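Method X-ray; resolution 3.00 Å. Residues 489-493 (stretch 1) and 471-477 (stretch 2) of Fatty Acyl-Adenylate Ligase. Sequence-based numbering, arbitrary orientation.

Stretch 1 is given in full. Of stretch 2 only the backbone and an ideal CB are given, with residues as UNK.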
# COMPACT_ATOMS: atom_id res chain seq x y z
N ASP A 489 -8.02 -3.52 15.11
CA ASP A 489 -7.91 -4.28 16.34
C ASP A 489 -8.68 -5.59 16.24
O ASP A 489 -8.38 -6.55 16.92
CB ASP A 489 -8.44 -3.45 17.52
CG ASP A 489 -7.44 -2.42 18.01
OD1 ASP A 489 -6.28 -2.42 17.53
OD2 ASP A 489 -7.83 -1.61 18.88
N ALA A 490 -9.70 -5.61 15.38
CA ALA A 490 -10.57 -6.77 15.28
C ALA A 490 -10.45 -7.48 13.93
O ALA A 490 -10.49 -6.83 12.89
CB ALA A 490 -12.02 -6.38 15.55
N ILE A 491 -10.30 -8.80 13.99
CA ILE A 491 -10.20 -9.67 12.82
C ILE A 491 -11.28 -10.74 12.86
O ILE A 491 -11.44 -11.43 13.88
CB ILE A 491 -8.89 -10.42 12.80
CG1 ILE A 491 -7.72 -9.46 12.91
CG2 ILE A 491 -8.77 -11.26 11.55
CD1 ILE A 491 -6.44 -10.16 13.32
N ALA A 492 -11.99 -10.91 11.75
CA ALA A 492 -12.99 -11.95 11.65
C ALA A 492 -12.66 -12.93 10.52
O ALA A 492 -12.17 -12.55 9.47
CB ALA A 492 -14.37 -11.35 11.46
N PHE A 493 -12.91 -14.21 10.78
CA PHE A 493 -12.75 -15.24 9.76
C PHE A 493 -13.52 -16.48 10.16
O PHE A 493 -13.99 -16.59 11.30
CB PHE A 493 -11.27 -15.56 9.55
CG PHE A 493 -10.58 -16.05 10.78
CD1 PHE A 493 -9.97 -15.16 11.65
CD2 PHE A 493 -10.53 -17.40 11.08
CE1 PHE A 493 -9.33 -15.61 12.79
CE2 PHE A 493 -9.90 -17.86 12.21
CZ PHE A 493 -9.29 -16.96 13.07
N UNK A 471 -19.04 -10.31 4.64
CA UNK A 471 -17.80 -9.53 4.62
C UNK A 471 -17.23 -9.28 6.01
O UNK A 471 -17.80 -8.52 6.79
CB UNK A 471 -18.04 -8.19 3.92
N UNK A 472 -16.08 -9.90 6.32
CA UNK A 472 -15.51 -9.89 7.67
C UNK A 472 -15.58 -8.51 8.31
O UNK A 472 -15.80 -8.40 9.51
CB UNK A 472 -14.06 -10.37 7.63
N UNK A 473 -15.40 -7.47 7.50
CA UNK A 473 -15.39 -6.10 7.99
C UNK A 473 -16.75 -5.60 8.48
O UNK A 473 -16.81 -4.65 9.26
CB UNK A 473 -14.88 -5.17 6.88
N UNK A 474 -17.83 -6.22 8.00
CA UNK A 474 -19.18 -5.88 8.45
C UNK A 474 -19.39 -6.37 9.88
O UNK A 474 -20.15 -5.77 10.65
CB UNK A 474 -20.23 -6.48 7.52
N UNK A 475 -18.73 -7.47 10.23
CA UNK A 475 -18.80 -8.03 11.57
C UNK A 475 -17.82 -7.30 12.47
O UNK A 475 -18.17 -6.94 13.59
CB UNK A 475 -18.51 -9.53 11.55
N UNK A 476 -16.60 -7.07 11.99
CA UNK A 476 -15.60 -6.36 12.78
C UNK A 476 -16.10 -4.97 13.17
O UNK A 476 -15.74 -4.44 14.23
CB UNK A 476 -14.29 -6.25 12.00
N UNK A 477 -16.92 -4.37 12.31
CA UNK A 477 -17.49 -3.06 12.59
C UNK A 477 -18.16 -3.05 13.95
O UNK A 477 -17.94 -2.13 14.74
CB UNK A 477 -18.49 -2.66 11.50

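Ala-490 to Phe-493 form a strand that continues beyond them, and its side chains alternate: Ala-490 and Ala-492 point their CB atoms toward the other segment, while Ile-491 and Phe-493 point theirs away. The helix of stretch 2 crosses this face with its axis 7.4 Å from that of the strand at closest approach, the two N-to-C directions 135° apart. Both facing residues, Ala-490 and Ala-492, end in a methyl.

Position 471 lies before the helix, and its CB has no strand atom within 5.5 Å. This contact sets no rule for it, so almost any side chain would do. It is Trp-471, whose indole stays out of reach of the strand; its carbonyl O accepts a hydrogen bond from the N of position 474.

At position 472 the CB points toward the strand and, in its ideal place, sits 3.4 Å from Ala-492 O. Space in that direction is short, which favours a compact residue such as alanine, serine or proline. The backbone angles, -44/-36, are comfortable for proline, and proline's missing NH costs no hydrogen bond within the segment. The residue is Pro-472. Pro-472 CB lies 3.6 Å from Ala-492 O and 4.2 Å from Ala-492 CB, the latter an apolar contact; the CA atoms of Pro-472 and Ala-492 are 5.1 Å apart.

Position 473 points away and position 474 is out of reach, so the strand sets no rule for either. They are Gln-473 and Asp-474: Gln-473 O accepts a backbone hydrogen bond from the N of position 477, and Asp-474 N donates one to Trp-471 O.

Position 475 turns back toward the strand, its ideal CB 4.5 Å from Ala-492 CB. A methyl is the nearest thing the strand offers here, so an apolar side chain is called for; valine, isoleucine, leucine or methionine would each be reasonable. Ile-475, with chi1 in m and chi2 in t, places CG2 4.3 Å from Ala-492 CB. The touch is slight.

Position 476 is the richest. Its ideal CB points toward the strand and lies 3.9 Å from Ala-490 O, an acceptor that a donor side chain might use; a donor lies farther on, the backbone N of Ala-492, about 5.2 Å from the ideal CB. An acceptor on a side chain of moderate length can meet it, so glutamate or glutamine would suit, while an apolar residue could only pack on the alanines. The residue is Glu-476. With chi1 in m and chi2 in t, it reaches obliquely toward the backbone of Ala-492, and Glu-476 OE2 accepts a hydrogen bond from Ala-492 N, 2.8 Å away with an N-H...acceptor angle of 146°. Glu-476 OE2 also lies 3.5 Å from Ile-491 CA and 3.7 Å from Ala-492 CB, and Glu-476 CB sits 4.2 Å from Ala-490 CB.

Position 477 points away, and its choice is free as far as the strand is concerned. Tyr-477 takes it, with its hydroxyl hydrogen-bonded elsewhere in the structure.

Stretch 2 (471-477) WPQDIEY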
# COMPACT_ATOMS: atom_id res chain seq x y z
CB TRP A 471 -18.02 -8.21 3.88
CG TRP A 471 -17.91 -8.39 2.42
CD1 TRP A 471 -16.91 -7.95 1.61
CD2 TRP A 471 -18.82 -9.11 1.58
NE1 TRP A 471 -17.15 -8.34 0.31
CE2 TRP A 471 -18.32 -9.05 0.27
CE3 TRP A 471 -20.03 -9.78 1.81
CZ2 TRP A 471 -18.97 -9.64 -0.81
CZ3 TRP A 471 -20.68 -10.36 0.74
CH2 TRP A 471 -20.15 -10.28 -0.56
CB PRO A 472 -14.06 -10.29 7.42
CG PRO A 472 -13.83 -9.98 5.97
CD PRO A 472 -15.11 -10.42 5.36
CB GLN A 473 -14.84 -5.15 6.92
CG GLN A 473 -15.75 -4.96 5.71
CD GLN A 473 -15.27 -5.70 4.46
OE1 GLN A 473 -14.80 -6.84 4.52
NE2 GLN A 473 -15.39 -5.04 3.31
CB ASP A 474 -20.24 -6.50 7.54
CG ASP A 474 -20.37 -5.79 6.22
OD1 ASP A 474 -19.74 -4.71 6.06
OD2 ASP A 474 -21.10 -6.29 5.33
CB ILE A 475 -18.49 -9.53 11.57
CG1 ILE A 475 -19.68 -10.30 11.01
CG2 ILE A 475 -18.16 -10.04 12.98
CD1 ILE A 475 -19.54 -11.80 11.12
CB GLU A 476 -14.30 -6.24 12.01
CG GLU A 476 -13.63 -7.57 11.77
CD GLU A 476 -12.76 -7.57 10.52
OE1 GLU A 476 -12.63 -6.49 9.89
OE2 GLU A 476 -12.22 -8.64 10.17
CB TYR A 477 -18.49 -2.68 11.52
CG TYR A 477 -19.18 -1.34 11.73
CD1 TYR A 477 -18.55 -0.16 11.35
CD2 TYR A 477 -20.44 -1.27 12.27
CE1 TYR A 477 -19.16 1.05 11.53
CE2 TYR A 477 -21.06 -0.06 12.44
CZ TYR A 477 -20.42 1.10 12.07
OH TYR A 477 -21.04 2.32 12.24
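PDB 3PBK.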